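Side-chain contacts in TatD-related deoxyribonuclease (Thermotoga maritima, PDB 1J6O), which probably acts as a metal-dependent nuclease of the TatD family, hydrolysing ester bonds in DNA: residues A[27-30]-A[31-35]; A[227-230]-A[231-234]; A[170-173]-A[174-178]. All coordinates share one frame; numbering follows the deposited sequence.

Contact 1: A[27-30]-A[31-35]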
loop_
_atom_site.group_PDB
_atom_site.type_symbol
_atom_site.label_atom_id
_atom_site.label_comp_id
_atom_site.label_asym_id
_atom_site.label_seq_id
_atom_site.Cartn_x
_atom_site.Cartn_y
_atom_site.Cartn_z
ATOM N N ASP A 27 -9.406 -1.498 -20.709
ATOM C CA ASP A 27 -10.678 -1.881 -21.310
ATOM C C ASP A 27 -11.891 -1.988 -20.408
ATOM O O ASP A 27 -13.021 -1.927 -20.916
ATOM C CB ASP A 27 -10.538 -3.230 -22.036
ATOM C CG ASP A 27 -9.372 -3.259 -23.019
ATOM O OD1 ASP A 27 -9.234 -2.324 -23.833
ATOM O OD2 ASP A 27 -8.585 -4.232 -22.976
ATOM N N ASP A 28 -11.679 -2.099 -19.094
ATOM C CA ASP A 28 -12.809 -2.237 -18.166
ATOM C C ASP A 28 -12.748 -1.559 -16.797
ATOM O O ASP A 28 -13.462 -1.945 -15.863
ATOM C CB ASP A 28 -13.084 -3.727 -17.939
ATOM C CG ASP A 28 -11.966 -4.430 -17.157
ATOM O OD1 ASP A 28 -10.866 -3.846 -16.993
ATOM O OD2 ASP A 28 -12.189 -5.590 -16.708
ATOM N N ARG A 29 -11.918 -0.538 -16.699
ATOM C CA ARG A 29 -11.734 0.226 -15.480
ATOM C C ARG A 29 -13.082 0.739 -14.934
ATOM O O ARG A 29 -13.349 0.671 -13.727
ATOM C CB ARG A 29 -10.800 1.396 -15.839
ATOM C CG ARG A 29 -10.456 2.337 -14.760
ATOM C CD ARG A 29 -9.461 3.357 -15.321
ATOM N NE ARG A 29 -8.186 2.722 -15.632
ATOM C CZ ARG A 29 -7.665 2.672 -16.850
ATOM N NH1 ARG A 29 -8.318 3.220 -17.882
ATOM N NH2 ARG A 29 -6.500 2.080 -17.052
ATOM N N ASN A 30 -13.925 1.288 -15.813
ATOM C CA ASN A 30 -15.229 1.795 -15.363
ATOM C C ASN A 30 -16.061 0.709 -14.696
ATOM O O ASN A 30 -16.654 0.933 -13.639
ATOM C CB ASN A 30 -16.057 2.346 -16.530
ATOM C CG ASN A 30 -15.408 3.535 -17.195
ATOM O OD1 ASN A 30 -14.428 4.079 -16.692
ATOM N ND2 ASN A 30 -15.962 3.954 -18.342
ATOM N N ALA A 31 -16.105 -0.470 -15.311
ATOM C CA ALA A 31 -16.873 -1.590 -14.769
ATOM C C ALA A 31 -16.310 -2.087 -13.435
ATOM O O ALA A 31 -17.057 -2.421 -12.492
ATOM C CB ALA A 31 -16.897 -2.739 -15.785
ATOM N N VAL A 32 -14.988 -2.130 -13.360
ATOM C CA VAL A 32 -14.316 -2.589 -12.149
ATOM C C VAL A 32 -14.624 -1.644 -10.999
ATOM O O VAL A 32 -14.994 -2.072 -9.900
ATOM C CB VAL A 32 -12.777 -2.700 -12.408
ATOM C CG1 VAL A 32 -11.979 -2.908 -11.083
ATOM C CG2 VAL A 32 -12.524 -3.900 -13.327
ATOM N N ILE A 33 -14.533 -0.354 -11.265
ATOM C CA ILE A 33 -14.792 0.634 -10.236
ATOM C C ILE A 33 -16.273 0.712 -9.869
ATOM O O ILE A 33 -16.646 0.741 -8.692
ATOM C CB ILE A 33 -14.256 2.010 -10.694
ATOM C CG1 ILE A 33 -12.719 1.969 -10.724
ATOM C CG2 ILE A 33 -14.679 3.105 -9.747
ATOM C CD1 ILE A 33 -12.123 3.134 -11.503
ATOM N N SER A 34 -17.132 0.721 -10.868
ATOM C CA SER A 34 -18.545 0.794 -10.545
ATOM C C SER A 34 -19.030 -0.454 -9.813
ATOM O O SER A 34 -20.112 -0.438 -9.207
ATOM C CB SER A 34 -19.377 1.049 -11.812
ATOM O OG SER A 34 -19.366 -0.092 -12.648
ATOM N N SER A 35 -18.273 -1.545 -9.826
ATOM C CA SER A 35 -18.770 -2.711 -9.116
ATOM C C SER A 35 -18.196 -2.859 -7.705
ATOM O O SER A 35 -18.402 -3.876 -7.053
ATOM C CB SER A 35 -18.525 -3.981 -9.934
ATOM O OG SER A 35 -17.144 -4.164 -10.179
#
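Asp28 and Val32 meet one turn apart at the start of helix 29-34, through backbone and side chain at once. Val32 N donates to Asp28 O at 2.9 Å, a nearly straight bond (160° at the hydrogen) with the donor almost in line with the C=O. The pattern repeats from Ile33 N to Arg29 O at 2.9 Å and from Ser34 N to Asn30 O at 2.8 Å, so three successive carbonyls are taken up in the first turn. Ser34 OG also lies 3.1 Å from Asn30 O and may add a second donor there, although its proton has another acceptor to choose from. At the far end Ser35 OG, 2.9 Å from Ala31 O, faces a similar choice.

Asp28 occupies the N-cap position, yet its carboxylate does not cap the helix. With chi1 at 68° the group slants across Val32, bringing OD2 to 3.8 Å from Val32 CG2, while OD1 is engaged in a salt bridge with Arg227 NH1. Arg29 commits its polar end to the chain before the helix: NE donates to Leu20 O, and NH2 forms a salt bridge with Asp26 OD1. Its aliphatic part, with CG anti to the backbone N (chi1 180°), runs beside Ile33 and points the same way, Arg29 CG lying 3.7 Å from Ile33 CD1.

The short helix belongs to the beta-alpha-beta unit that joins the parallel strands 13-18 and 41-47. Arg29 and Ile33 both rest on Leu60 of helix 51-61, whereas Val32 turns to Leu20 and to the loop carrying Arg227 and Glu229.

Contact 2: A[227-230]-A[231-234]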
loop_
_atom_site.group_PDB
_atom_site.type_symbol
_atom_site.label_atom_id
_atom_site.label_comp_id
_atom_site.label_asym_id
_atom_site.label_seq_id
_atom_site.Cartn_x
_atom_site.Cartn_y
_atom_site.Cartn_z
ATOM N N ARG A 227 -4.927 -11.166 -14.327
ATOM C CA ARG A 227 -4.763 -9.789 -13.854
ATOM C C ARG A 227 -5.422 -9.765 -12.485
ATOM O O ARG A 227 -6.495 -10.317 -12.314
ATOM C CB ARG A 227 -5.529 -8.827 -14.759
ATOM C CG ARG A 227 -5.466 -7.383 -14.309
ATOM C CD ARG A 227 -6.425 -6.571 -15.135
ATOM N NE ARG A 227 -7.801 -6.863 -14.735
ATOM C CZ ARG A 227 -8.868 -6.324 -15.308
ATOM N NH1 ARG A 227 -8.691 -5.473 -16.313
ATOM N NH2 ARG A 227 -10.099 -6.627 -14.869
ATOM N N ASN A 228 -4.802 -9.112 -11.511
ATOM C CA ASN A 228 -5.398 -9.051 -10.168
ATOM C C ASN A 228 -6.301 -7.811 -10.133
ATOM O O ASN A 228 -6.117 -6.895 -10.927
ATOM C CB ASN A 228 -4.269 -8.909 -9.154
ATOM C CG ASN A 228 -4.712 -9.160 -7.714
ATOM O OD1 ASN A 228 -5.815 -9.619 -7.463
ATOM N ND2 ASN A 228 -3.822 -8.863 -6.766
ATOM N N GLU A 229 -7.310 -7.817 -9.264
ATOM C CA GLU A 229 -8.223 -6.683 -9.126
ATOM C C GLU A 229 -8.807 -6.726 -7.721
ATOM O O GLU A 229 -8.787 -7.794 -7.069
ATOM C CB GLU A 229 -9.308 -6.695 -10.199
ATOM C CG GLU A 229 -10.196 -7.903 -10.195
ATOM C CD GLU A 229 -11.239 -7.791 -11.268
ATOM O OE1 GLU A 229 -12.250 -7.099 -11.016
ATOM O OE2 GLU A 229 -11.025 -8.364 -12.367
ATOM N N PRO A 230 -9.364 -5.589 -7.241
ATOM C CA PRO A 230 -9.942 -5.479 -5.900
ATOM C C PRO A 230 -10.902 -6.541 -5.421
ATOM O O PRO A 230 -10.791 -6.969 -4.279
ATOM C CB PRO A 230 -10.580 -4.092 -5.903
ATOM C CG PRO A 230 -9.615 -3.319 -6.767
ATOM C CD PRO A 230 -9.448 -4.292 -7.932
ATOM N N LYS A 231 -11.835 -6.982 -6.262
ATOM C CA LYS A 231 -12.769 -8.003 -5.789
ATOM C C LYS A 231 -12.118 -9.333 -5.406
ATOM O O LYS A 231 -12.748 -10.150 -4.732
ATOM C CB LYS A 231 -13.858 -8.255 -6.825
ATOM C CG LYS A 231 -13.379 -9.005 -8.039
ATOM C CD LYS A 231 -14.514 -9.200 -9.026
ATOM C CE LYS A 231 -14.015 -9.941 -10.248
ATOM N NZ LYS A 231 -15.081 -10.039 -11.288
ATOM N N TYR A 232 -10.877 -9.568 -5.827
ATOM C CA TYR A 232 -10.225 -10.820 -5.479
ATOM C C TYR A 232 -9.679 -10.741 -4.077
ATOM O O TYR A 232 -9.080 -11.689 -3.591
ATOM C CB TYR A 232 -9.070 -11.156 -6.416
ATOM C CG TYR A 232 -9.480 -11.443 -7.843
ATOM C CD1 TYR A 232 -10.781 -11.870 -8.152
ATOM C CD2 TYR A 232 -8.565 -11.313 -8.878
ATOM C CE1 TYR A 232 -11.142 -12.155 -9.469
ATOM C CE2 TYR A 232 -8.914 -11.590 -10.189
ATOM C CZ TYR A 232 -10.198 -12.013 -10.480
ATOM O OH TYR A 232 -10.537 -12.308 -11.779
ATOM N N LEU A 233 -9.878 -9.601 -3.424
ATOM C CA LEU A 233 -9.390 -9.433 -2.071
ATOM C C LEU A 233 -10.070 -10.453 -1.141
ATOM O O LEU A 233 -9.518 -10.807 -0.095
ATOM C CB LEU A 233 -9.681 -8.002 -1.620
ATOM C CG LEU A 233 -8.755 -7.319 -0.632
ATOM C CD1 LEU A 233 -7.295 -7.623 -0.936
ATOM C CD2 LEU A 233 -9.070 -5.821 -0.655
ATOM N N LYS A 234 -11.262 -10.922 -1.523
ATOM C CA LYS A 234 -11.975 -11.896 -0.684
ATOM C C LYS A 234 -11.165 -13.150 -0.334
ATOM O O LYS A 234 -11.323 -13.710 0.747
ATOM C CB LYS A 234 -13.288 -12.318 -1.353
ATOM C CG LYS A 234 -13.106 -13.025 -2.668
ATOM C CD LYS A 234 -14.399 -13.011 -3.492
ATOM C CE LYS A 234 -15.418 -14.004 -2.996
ATOM N NZ LYS A 234 -15.891 -13.681 -1.628
HETATM O O HOH W 1 -14.049 -7.359 -13.028
#
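Between Glu229 and Tyr232 the chain passes from an extended conformation into a 3-10 turn, with Pro230 as its first turning residue. Tyr232 N donates to Glu229 O at 3.0 Å, and Leu233 N to Pro230 O at 2.9 Å. Both are i to i+3 bonds of the 3-10 type, and the turn leads directly into helix 233-244.

Tyr232 is bordered on two sides by this approach. Glu229 CG lies over one face of its ring, 4.0 Å from the centroid and 13° off the normal, a CH-pi contact. At the ring edge, Asn228 OD1 is 3.5 Å from Tyr232 CD2, with amide and ring only 12° from coplanar; the same amide is held by its ND2, which donates to Phe217 O. With CG between the backbone N and the carbonyl carbon (chi1 61°) and the chain extended beyond it, the Glu229 carboxylate crosses Lys231, Glu229 OE1 lying 3.4 Å from Lys231 CE. The ammonium itself stays beyond salt-bridge range; a water donates to Glu229 OE1 at 2.7 Å and is linked only weakly to Lys231 NZ. The firmer charge pairing is with Arg227, whose NH2 reaches Glu229 OE2 at 3.2 Å in the guanidinium plane but well above that of the carboxylate; the same guanidinium, through NH1, is salt-bridged to Asp28 and donates to Gln24 O. Replacing Glu229 by an alanine would probably cost Tyr232 its CH-pi contact on that face and leave Arg227 NH2 without this charged partner.

Phe223 stacks on Tyr232, and the Asn228 side chain is about 6 Å from that of Asp214, a predicted metal ligand. Pro230 and Leu233 pack on strand 13-18, while Arg227 and Glu229 touch Val32 of helix 29-34.

Contact 3: A[170-173]-A[174-178]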
loop_
_atom_site.group_PDB
_atom_site.type_symbol
_atom_site.label_atom_id
_atom_site.label_comp_id
_atom_site.label_asym_id
_atom_site.label_seq_id
_atom_site.Cartn_x
_atom_site.Cartn_y
_atom_site.Cartn_z
ATOM N N TYR A 170 8.849 -12.508 11.052
ATOM C CA TYR A 170 8.278 -11.921 12.254
ATOM C C TYR A 170 9.162 -10.893 12.948
ATOM O O TYR A 170 8.688 -9.838 13.359
ATOM C CB TYR A 170 7.907 -13.009 13.277
ATOM C CG TYR A 170 7.206 -12.418 14.485
ATOM C CD1 TYR A 170 5.981 -11.761 14.345
ATOM C CD2 TYR A 170 7.788 -12.460 15.751
ATOM C CE1 TYR A 170 5.350 -11.158 15.432
ATOM C CE2 TYR A 170 7.168 -11.859 16.850
ATOM C CZ TYR A 170 5.949 -11.208 16.685
ATOM O OH TYR A 170 5.333 -10.608 17.765
ATOM N N GLU A 171 10.451 -11.184 13.094
ATOM C CA GLU A 171 11.322 -10.226 13.763
ATOM C C GLU A 171 11.276 -8.841 13.123
ATOM O O GLU A 171 11.178 -7.830 13.831
ATOM C CB GLU A 171 12.766 -10.742 13.826
ATOM C CG GLU A 171 13.712 -9.719 14.460
ATOM C CD GLU A 171 15.141 -10.227 14.633
ATOM O OE1 GLU A 171 15.340 -11.460 14.613
ATOM O OE2 GLU A 171 16.065 -9.387 14.798
ATOM N N TRP A 172 11.332 -8.788 11.797
ATOM C CA TRP A 172 11.291 -7.497 11.098
ATOM C C TRP A 172 9.887 -6.897 11.205
ATOM O O TRP A 172 9.712 -5.679 11.327
ATOM C CB TRP A 172 11.690 -7.679 9.629
ATOM C CG TRP A 172 13.167 -7.507 9.436
ATOM C CD1 TRP A 172 14.031 -8.372 8.834
ATOM C CD2 TRP A 172 13.950 -6.412 9.908
ATOM N NE1 TRP A 172 15.320 -7.879 8.908
ATOM C CE2 TRP A 172 15.293 -6.673 9.559
ATOM C CE3 TRP A 172 13.643 -5.223 10.589
ATOM C CZ2 TRP A 172 16.332 -5.797 9.878
ATOM C CZ3 TRP A 172 14.670 -4.353 10.906
ATOM C CH2 TRP A 172 16.002 -4.645 10.545
ATOM N N ALA A 173 8.885 -7.761 11.173
ATOM C CA ALA A 173 7.505 -7.289 11.270
ATOM C C ALA A 173 7.350 -6.540 12.582
ATOM O O ALA A 173 6.811 -5.426 12.635
ATOM C CB ALA A 173 6.546 -8.494 11.219
ATOM N N LYS A 174 7.834 -7.157 13.659
ATOM C CA LYS A 174 7.742 -6.541 14.964
ATOM C C LYS A 174 8.488 -5.211 15.011
ATOM O O LYS A 174 8.010 -4.242 15.592
ATOM C CB LYS A 174 8.276 -7.498 16.037
ATOM C CG LYS A 174 8.177 -6.935 17.441
ATOM C CD LYS A 174 8.001 -8.052 18.460
ATOM C CE LYS A 174 8.232 -7.512 19.853
ATOM N NZ LYS A 174 9.563 -6.834 19.863
ATOM N N LYS A 175 9.655 -5.152 14.386
ATOM C CA LYS A 175 10.423 -3.913 14.389
ATOM C C LYS A 175 9.656 -2.766 13.742
ATOM O O LYS A 175 9.672 -1.644 14.242
ATOM C CB LYS A 175 11.753 -4.106 13.652
ATOM C CG LYS A 175 12.710 -5.100 14.318
ATOM C CD LYS A 175 13.431 -4.517 15.531
ATOM C CE LYS A 175 14.495 -3.496 15.144
ATOM N NZ LYS A 175 15.449 -3.235 16.286
ATOM N N PHE A 176 8.989 -3.047 12.627
ATOM C CA PHE A 176 8.235 -2.003 11.945
ATOM C C PHE A 176 6.947 -1.679 12.681
ATOM O O PHE A 176 6.544 -0.512 12.777
ATOM C CB PHE A 176 7.985 -2.422 10.499
ATOM C CG PHE A 176 9.157 -2.153 9.607
ATOM C CD1 PHE A 176 9.332 -0.891 9.042
ATOM C CD2 PHE A 176 10.116 -3.139 9.370
ATOM C CE1 PHE A 176 10.456 -0.612 8.240
ATOM C CE2 PHE A 176 11.243 -2.875 8.575
ATOM C CZ PHE A 176 11.408 -1.597 8.007
ATOM N N ILE A 177 6.303 -2.707 13.212
ATOM C CA ILE A 177 5.067 -2.467 13.952
ATOM C C ILE A 177 5.431 -1.568 15.141
ATOM O O ILE A 177 4.716 -0.606 15.461
ATOM C CB ILE A 177 4.476 -3.778 14.459
ATOM C CG1 ILE A 177 3.819 -4.513 13.288
ATOM C CG2 ILE A 177 3.498 -3.520 15.615
ATOM C CD1 ILE A 177 3.273 -5.832 13.677
ATOM N N ASP A 178 6.563 -1.851 15.781
ATOM C CA ASP A 178 6.958 -1.032 16.915
ATOM C C ASP A 178 7.250 0.401 16.527
ATOM O O ASP A 178 7.113 1.292 17.346
ATOM C CB ASP A 178 8.160 -1.635 17.643
ATOM C CG ASP A 178 7.784 -2.847 18.462
ATOM O OD1 ASP A 178 6.574 -2.993 18.782
ATOM O OD2 ASP A 178 8.694 -3.645 18.792
#
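Helix 170-179, the connection of a beta-alpha-beta unit between parallel strands 161-163 and 181-185, carries Trp172 packed against Lys175 and Phe176 along one side. Its frame is regular: four consecutive i to i+4 bonds run across the segments, from Lys174 N to Tyr170 O at 2.8 Å through to Ile177 N to Ala173 O, also 2.8 Å.

The indole uses its six-membered ring. Trp172 CE3 lies 3.8 Å from Lys175 CB on one side of its plane and 3.9 Å from Phe176 CE2 on the other, both approaches oblique. The phenyl ring of Phe176 is turned so that the Trp172 carbonyl lies in its plane, with Trp172 O only 3.2 Å from Phe176 CD2. Lys175 bends at chi2 and chi3, carrying its amine away while its first methylenes stay on the indole.

Tyr170 and Lys174 form a second pair, with Lys174 CB over one face of the tyrosine ring. The tyrosine, its CG anti to the backbone N (chi1 -175°), slants across the lysine chain and brings Tyr170 OH to 3.8 Å from Lys174 CD. A final bend at chi4 directs the amine onward to a weak salt bridge, Lys174 NZ to Asp178 OD2 at 3.5 Å.

Tyr170 also makes a cation-pi contact with Arg203 of helix 195-204. Ala173 and Ile177 face inward onto Leu183 of strand 181-185, and Phe176 meets Leu151 of helix 144-153. A helix with one face on the strands, its flanks on neighbouring helices and a charged outer side is the classic outer layer of a TIM barrel.

Overall arrangement
Contacts 1 and 2 are neighbours, their centres 12 Å apart, and they join directly: the salt bridge Asp28 OD1 - Arg227 NH1 (2.8 Å) links the first helix of the barrel to the loop that follows its last strand, 209-211. Contact 3 stands apart, about 29 Å from contact 1 between nearest atoms and on the opposite side of the chain's centre. Contact 1 lies at the surface and is governed by backbone bonds and by side-chain charges paired with neighbouring loops. The other two are partly buried, but contact 2 combines a 3-10 turn with carboxylate, water and aromatic contacts, whereas contact 3 is a regular helix whose side-chain packing is mostly apolar.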